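Local coordinates for protein toxin-antitoxin system toxin HepN family (Shewanella oneidensis MR-1, PDB 6M6U) that cleaves mRNA as the growth-inhibiting toxin of a type VII toxin-antitoxin pair and is neutralised by its cognate antitoxin MntA, mostly through tri-AMPylation, at the interface of chains C and A and the interface of chains B and A. Numbering follows the deposited sequence. Chains: chain A/B, Toxin-antitoxin system toxin HepN family; chain C, Toxin-antitoxin system antitoxin MntA family.

Contact 1: the interface of chains C and A. Residues chain C 109-110, 113; chain A 101-102.
A:His102, the active-site histidine of the RX4HXY motif, is met here by three side chains from helix 97-125 of the antitoxin, and its imidazole forms the dense part of the contact. The hydroxyl OG of C:Ser109 comes 2.6 Å from ND1 of A:His102, but from above the imidazole plane, which leaves a hydrogen bond possible yet doubtful. That hydroxyl gets there because OG lies anti to the serine backbone N (chi1 176°). Over the same face of the imidazole packs the methylene CG of C:Met110, 3.4 Å from NE2 of A:His102, the two side chains crossing at about a right angle. C:His113 supplies the third wall. Its ring stands nearly perpendicular to that of A:His102, at 80°, in an edge-to-face pair: the CE1 edge of A:His102 points at the imidazole of C:His113, whose CD2 lies 3.5 Å from CE1. Serine, methionine and histidine together probably limit the ring's movement and hinder RNA from reaching it. Toward A:Val101 the packing thins to light van der Waals contact, with little surface hidden. There the methyl CG1 of A:Val101 approaches CE1 of C:His113 at 3.7 Å.

Contact 2: the interface of chains B and A. Residues chain B 18, 38, 41-42, 45; chain A 33-34, 37.
OD2 of A:Asp37 is the polar atom around which this toxin-toxin patch is built, gripped from chain B by several donors. The hydroxyl of B:Ser38 gives it the shortest bond, OG to OD2 at 2.8 Å, arriving on the anti lone pair, away from the other carboxylate oxygen. B:Arg18 reaches the same oxygen from above the carboxylate plane, its NH2 lying 3.2 Å from OD2 in a salt bridge that is almost straight (176° at the hydrogen). The arginine chain is bent at chi2 and chi3 (-65° and -62°), which curls its guanidinium back toward chain A. The same NH2 also donates to OG1 of A:Thr34 at 3.3 Å, and both acceptors lie in the guanidinium plane, while CB of A:Phe33 rests on one face of the group. The amide ND2 of B:Asn42 adds a weak bond to OD2 and is steadied by a firmer one to the backbone O of B:Ser38, 2.9 Å away. OD1, the second carboxylate oxygen, has a looser salt bridge with NH1 of B:Arg45, 3.3 Å away; CD2 of B:Leu41 sits over the centre of that guanidinium and also packs on A:Asp37. The two arginines probably favour the anionic form of A:Asp37. Repeated with the chains exchanged, this polar knot helps hold the two-fold HepT dimer together, in the manner of HEPN ribonucleases.

Contact 3: the interface of chains C and A. Residues chain C 117-118, 121; chain A 51, 55, 58, 66.
C:Arg118 and A:Pro66 make the firm polar link of this patch: the guanidinium NH1 donates to the backbone O of A:Pro66 at 2.9 Å, tilted somewhat from the carbonyl plane, in a bent hydrogen bond (141° at the hydrogen). The arginine leaves its backbone with CG between N and the carbonyl carbon (chi1 72°), then runs extended to NE, which carries the chain past the proline and brings NH1 to its carbonyl; its CB packs against the ring at CG. One helical turn on, C:Ile121 pushes its terminal methyl CD1 between the proline and the toxin's helix 33-61. CD1 lies 3.7 Å from CD of A:Pro66 and 3.7 Å from CG of A:Asn55, the isoleucine and asparagine side chains crossing at about a right angle. A:Asn55 turns its nitrogen the other way: ND2 makes a weak hydrogen bond, 3.2 Å, to the backbone O of C:Glu117. The carboxylate of C:Glu117 lies obliquely over A:Ile51, OE1 being 3.6 Å from the methyl CG2. Behind this first layer stands A:Asn58, one turn along from A:Asn55. Its ND2 donates a weak bond to OD1 of A:Asn55, which may help keep that amide turned with its nitrogen toward the antitoxin. A:Asn58 also skirts the contact itself, its CB lying 3.9 Å from CD1 of C:Ile121.

Contact 1: the interface of chains C and A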
loop_
_atom_site.group_PDB
_atom_site.type_symbol
_atom_site.label_atom_id
_atom_site.label_comp_id
_atom_site.label_asym_id
_atom_site.label_seq_id
_atom_site.Cartn_x
_atom_site.Cartn_y
_atom_site.Cartn_z
ATOM N N SER C 109 31.309 4.907 17.734
ATOM C CA SER C 109 31.631 6.224 18.271
ATOM C C SER C 109 30.586 7.255 17.858
ATOM O O SER C 109 30.060 7.994 18.701
ATOM C CB SER C 109 33.024 6.648 17.805
ATOM O OG SER C 109 33.315 7.964 18.234
ATOM N N MET C 110 30.280 7.323 16.560
ATOM C CA MET C 110 29.238 8.230 16.085
ATOM C C MET C 110 27.914 7.979 16.795
ATOM O O MET C 110 27.195 8.926 17.140
ATOM C CB MET C 110 29.065 8.090 14.571
ATOM C CG MET C 110 30.270 8.562 13.772
ATOM S SD MET C 110 29.984 8.607 11.992
ATOM C CE MET C 110 28.874 10.009 11.870
ATOM N N HIS C 113 27.960 9.354 20.443
ATOM C CA HIS C 113 27.785 10.804 20.399
ATOM C C HIS C 113 26.368 11.185 19.990
ATOM O O HIS C 113 25.832 12.186 20.478
ATOM C CB HIS C 113 28.797 11.433 19.447
ATOM C CG HIS C 113 30.186 11.479 19.997
ATOM N ND1 HIS C 113 30.710 12.606 20.597
ATOM C CD2 HIS C 113 31.159 10.538 20.046
ATOM C CE1 HIS C 113 31.947 12.357 20.987
ATOM N NE2 HIS C 113 32.244 11.110 20.664
ATOM N N VAL A 101 36.367 14.949 15.532
ATOM C CA VAL A 101 36.209 14.294 16.827
ATOM C C VAL A 101 36.710 12.855 16.780
ATOM O O VAL A 101 37.401 12.391 17.697
ATOM C CB VAL A 101 34.739 14.364 17.285
ATOM C CG1 VAL A 101 34.537 13.563 18.564
ATOM C CG2 VAL A 101 34.315 15.810 17.489
ATOM N N HIS A 102 36.370 12.121 15.720
ATOM C CA HIS A 102 36.649 10.690 15.689
ATOM C C HIS A 102 38.026 10.365 15.120
ATOM O O HIS A 102 38.684 9.438 15.604
ATOM C CB HIS A 102 35.568 9.958 14.889
ATOM C CG HIS A 102 34.169 10.241 15.353
ATOM N ND1 HIS A 102 33.756 10.040 16.653
ATOM C CD2 HIS A 102 33.086 10.711 14.686
ATOM C CE1 HIS A 102 32.485 10.379 16.769
ATOM N NE2 HIS A 102 32.054 10.789 15.589
#

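Contact 2: the interface of chains B and A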
loop_
_atom_site.group_PDB
_atom_site.type_symbol
_atom_site.label_atom_id
_atom_site.label_comp_id
_atom_site.label_asym_id
_atom_site.label_seq_id
_atom_site.Cartn_x
_atom_site.Cartn_y
_atom_site.Cartn_z
ATOM N N ARG B 18 51.320 16.610 23.166
ATOM C CA ARG B 18 50.745 17.891 22.766
ATOM C C ARG B 18 50.209 18.660 23.968
ATOM O O ARG B 18 50.305 19.893 24.009
ATOM C CB ARG B 18 49.636 17.675 21.731
ATOM C CG ARG B 18 50.139 17.432 20.317
ATOM C CD ARG B 18 50.855 18.661 19.788
ATOM N NE ARG B 18 49.967 19.818 19.718
ATOM C CZ ARG B 18 50.373 21.081 19.807
ATOM N NH1 ARG B 18 51.659 21.358 19.981
ATOM N NH2 ARG B 18 49.492 22.070 19.732
ATOM N N SER B 38 43.597 24.303 23.243
ATOM C CA SER B 38 44.467 23.257 22.714
ATOM C C SER B 38 44.603 22.093 23.689
ATOM O O SER B 38 44.657 20.931 23.271
ATOM C CB SER B 38 45.839 23.835 22.374
ATOM O OG SER B 38 46.694 22.821 21.877
ATOM N N LEU B 41 41.183 20.215 23.591
ATOM C CA LEU B 41 40.977 19.432 22.376
ATOM C C LEU B 41 41.809 18.156 22.400
ATOM O O LEU B 41 41.328 17.079 22.026
ATOM C CB LEU B 41 41.306 20.266 21.141
ATOM C CG LEU B 41 41.009 19.518 19.831
ATOM C CD1 LEU B 41 39.542 19.673 19.443
ATOM C CD2 LEU B 41 41.907 19.991 18.708
ATOM N N ASN B 42 43.063 18.253 22.842
ATOM C CA ASN B 42 43.892 17.059 22.907
ATOM C C ASN B 42 43.470 16.124 24.037
ATOM O O ASN B 42 43.715 14.918 23.947
ATOM C CB ASN B 42 45.363 17.451 23.032
ATOM C CG ASN B 42 45.962 17.889 21.704
ATOM O OD1 ASN B 42 46.147 17.075 20.793
ATOM N ND2 ASN B 42 46.269 19.180 21.586
ATOM N N ARG B 45 40.704 14.233 22.224
ATOM C CA ARG B 45 41.287 13.244 21.323
ATOM C C ARG B 45 41.827 12.048 22.096
ATOM O O ARG B 45 41.678 10.899 21.659
ATOM C CB ARG B 45 42.386 13.896 20.482
ATOM C CG ARG B 45 41.855 14.924 19.494
ATOM C CD ARG B 45 42.955 15.743 18.870
ATOM N NE ARG B 45 42.454 16.464 17.691
ATOM C CZ ARG B 45 43.117 17.421 17.030
ATOM N NH1 ARG B 45 44.323 17.782 17.436
ATOM N NH2 ARG B 45 42.560 17.982 15.966
ATOM N N PHE A 33 50.459 24.498 15.457
ATOM C CA PHE A 33 49.446 23.494 15.769
ATOM C C PHE A 33 48.476 23.990 16.833
ATOM O O PHE A 33 47.304 23.594 16.837
ATOM C CB PHE A 33 50.107 22.197 16.238
ATOM C CG PHE A 33 50.945 21.521 15.191
ATOM C CD1 PHE A 33 50.788 21.826 13.848
ATOM C CD2 PHE A 33 51.889 20.572 15.553
ATOM C CE1 PHE A 33 51.562 21.201 12.886
ATOM C CE2 PHE A 33 52.665 19.943 14.594
ATOM C CZ PHE A 33 52.500 20.258 13.260
ATOM N N THR A 34 48.944 24.854 17.736
ATOM C CA THR A 34 48.099 25.341 18.821
ATOM C C THR A 34 46.967 26.214 18.291
ATOM O O THR A 34 45.843 26.162 18.807
ATOM C CB THR A 34 48.953 26.099 19.839
ATOM O OG1 THR A 34 50.017 25.248 20.280
ATOM C CG2 THR A 34 48.131 26.517 21.044
ATOM N N ASP A 37 44.426 23.762 16.795
ATOM C CA ASP A 37 43.605 23.151 17.837
ATOM C C ASP A 37 42.495 24.090 18.294
ATOM O O ASP A 37 41.326 23.694 18.383
ATOM C CB ASP A 37 44.481 22.750 19.025
ATOM C CG ASP A 37 45.434 21.615 18.700
ATOM O OD1 ASP A 37 45.227 20.933 17.674
ATOM O OD2 ASP A 37 46.386 21.401 19.483
#

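Contact 3: the interface of chains C and A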
loop_
_atom_site.group_PDB
_atom_site.type_symbol
_atom_site.label_atom_id
_atom_site.label_comp_id
_atom_site.label_asym_id
_atom_site.label_seq_id
_atom_site.Cartn_x
_atom_site.Cartn_y
_atom_site.Cartn_z
ATOM N N GLU C 117 23.353 13.548 22.100
ATOM C CA GLU C 117 22.652 14.701 21.540
ATOM C C GLU C 117 21.139 14.530 21.603
ATOM O O GLU C 117 20.413 15.488 21.888
ATOM C CB GLU C 117 23.082 14.941 20.090
ATOM C CG GLU C 117 24.580 14.951 19.873
ATOM C CD GLU C 117 24.962 14.942 18.406
ATOM O OE1 GLU C 117 24.078 14.700 17.552
ATOM O OE2 GLU C 117 26.159 15.165 18.109
ATOM N N ARG C 118 20.645 13.319 21.347
ATOM C CA ARG C 118 19.235 13.096 21.071
ATOM C C ARG C 118 18.469 12.446 22.220
ATOM O O ARG C 118 17.270 12.180 22.062
ATOM C CB ARG C 118 19.089 12.230 19.811
ATOM C CG ARG C 118 19.496 10.776 20.024
ATOM C CD ARG C 118 19.141 9.916 18.830
ATOM N NE ARG C 118 19.332 8.495 19.105
ATOM C CZ ARG C 118 18.762 7.527 18.396
ATOM N NH1 ARG C 118 17.973 7.836 17.379
ATOM N NH2 ARG C 118 18.974 6.254 18.705
ATOM N N ILE C 121 15.184 13.863 23.241
ATOM C CA ILE C 121 14.109 13.679 22.273
ATOM C C ILE C 121 13.420 12.334 22.479
ATOM O O ILE C 121 12.185 12.250 22.479
ATOM C CB ILE C 121 14.655 13.826 20.842
ATOM C CG1 ILE C 121 15.027 15.282 20.567
ATOM C CG2 ILE C 121 13.655 13.298 19.829
ATOM C CD1 ILE C 121 15.824 15.474 19.300
ATOM N N ILE A 51 23.595 21.919 16.833
ATOM C CA ILE A 51 22.900 20.640 16.944
ATOM C C ILE A 51 21.974 20.643 18.154
ATOM O O ILE A 51 20.828 20.178 18.078
ATOM C CB ILE A 51 23.914 19.480 17.000
ATOM C CG1 ILE A 51 24.683 19.378 15.679
ATOM C CG2 ILE A 51 23.213 18.155 17.293
ATOM C CD1 ILE A 51 25.842 18.410 15.718
ATOM N N ASN A 55 17.927 20.196 18.090
ATOM C CA ASN A 55 17.257 19.139 18.842
ATOM C C ASN A 55 16.287 19.702 19.866
ATOM O O ASN A 55 15.272 19.066 20.166
ATOM C CB ASN A 55 18.280 18.239 19.534
ATOM C CG ASN A 55 18.953 17.295 18.574
ATOM O OD1 ASN A 55 18.465 17.078 17.467
ATOM N ND2 ASN A 55 20.081 16.727 18.986
ATOM N N ASN A 58 13.373 20.283 17.702
ATOM C CA ASN A 58 12.828 18.975 17.348
ATOM C C ASN A 58 12.031 18.381 18.501
ATOM O O ASN A 58 10.969 17.788 18.287
ATOM C CB ASN A 58 13.952 18.018 16.943
ATOM C CG ASN A 58 14.616 18.410 15.637
ATOM O OD1 ASN A 58 13.987 18.997 14.759
ATOM N ND2 ASN A 58 15.896 18.074 15.498
ATOM N N PRO A 66 15.966 12.117 15.412
ATOM C CA PRO A 66 17.125 12.116 14.514
ATOM C C PRO A 66 17.811 10.758 14.523
ATOM O O PRO A 66 17.975 10.132 15.571
ATOM C CB PRO A 66 18.029 13.220 15.087
ATOM C CG PRO A 66 17.566 13.425 16.484
ATOM C CD PRO A 66 16.093 13.117 16.485
#

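Contacts 1 and 3 lie about 16 Å apart, centre to centre of their C-alpha atoms, and both are made by helix 97-125 of the antitoxin, which runs from the toxin's active-site histidine to its helix 33-61. That toxin helix is shared by contacts 2 and 3, some 28 Å apart: its start joins the toxin dimer, its later turns carry the antitoxin. Contacts 1 and 2 are about 17 Å apart. Contact 2 lies about 12 Å from B:Arg97 and contact 3 about 11 Å from A:Arg97 (contact centre to residue). Dimer and antitoxin surfaces coexist on one toxin chain, consistent with the HepT(6):MntA(2) heterooctamer.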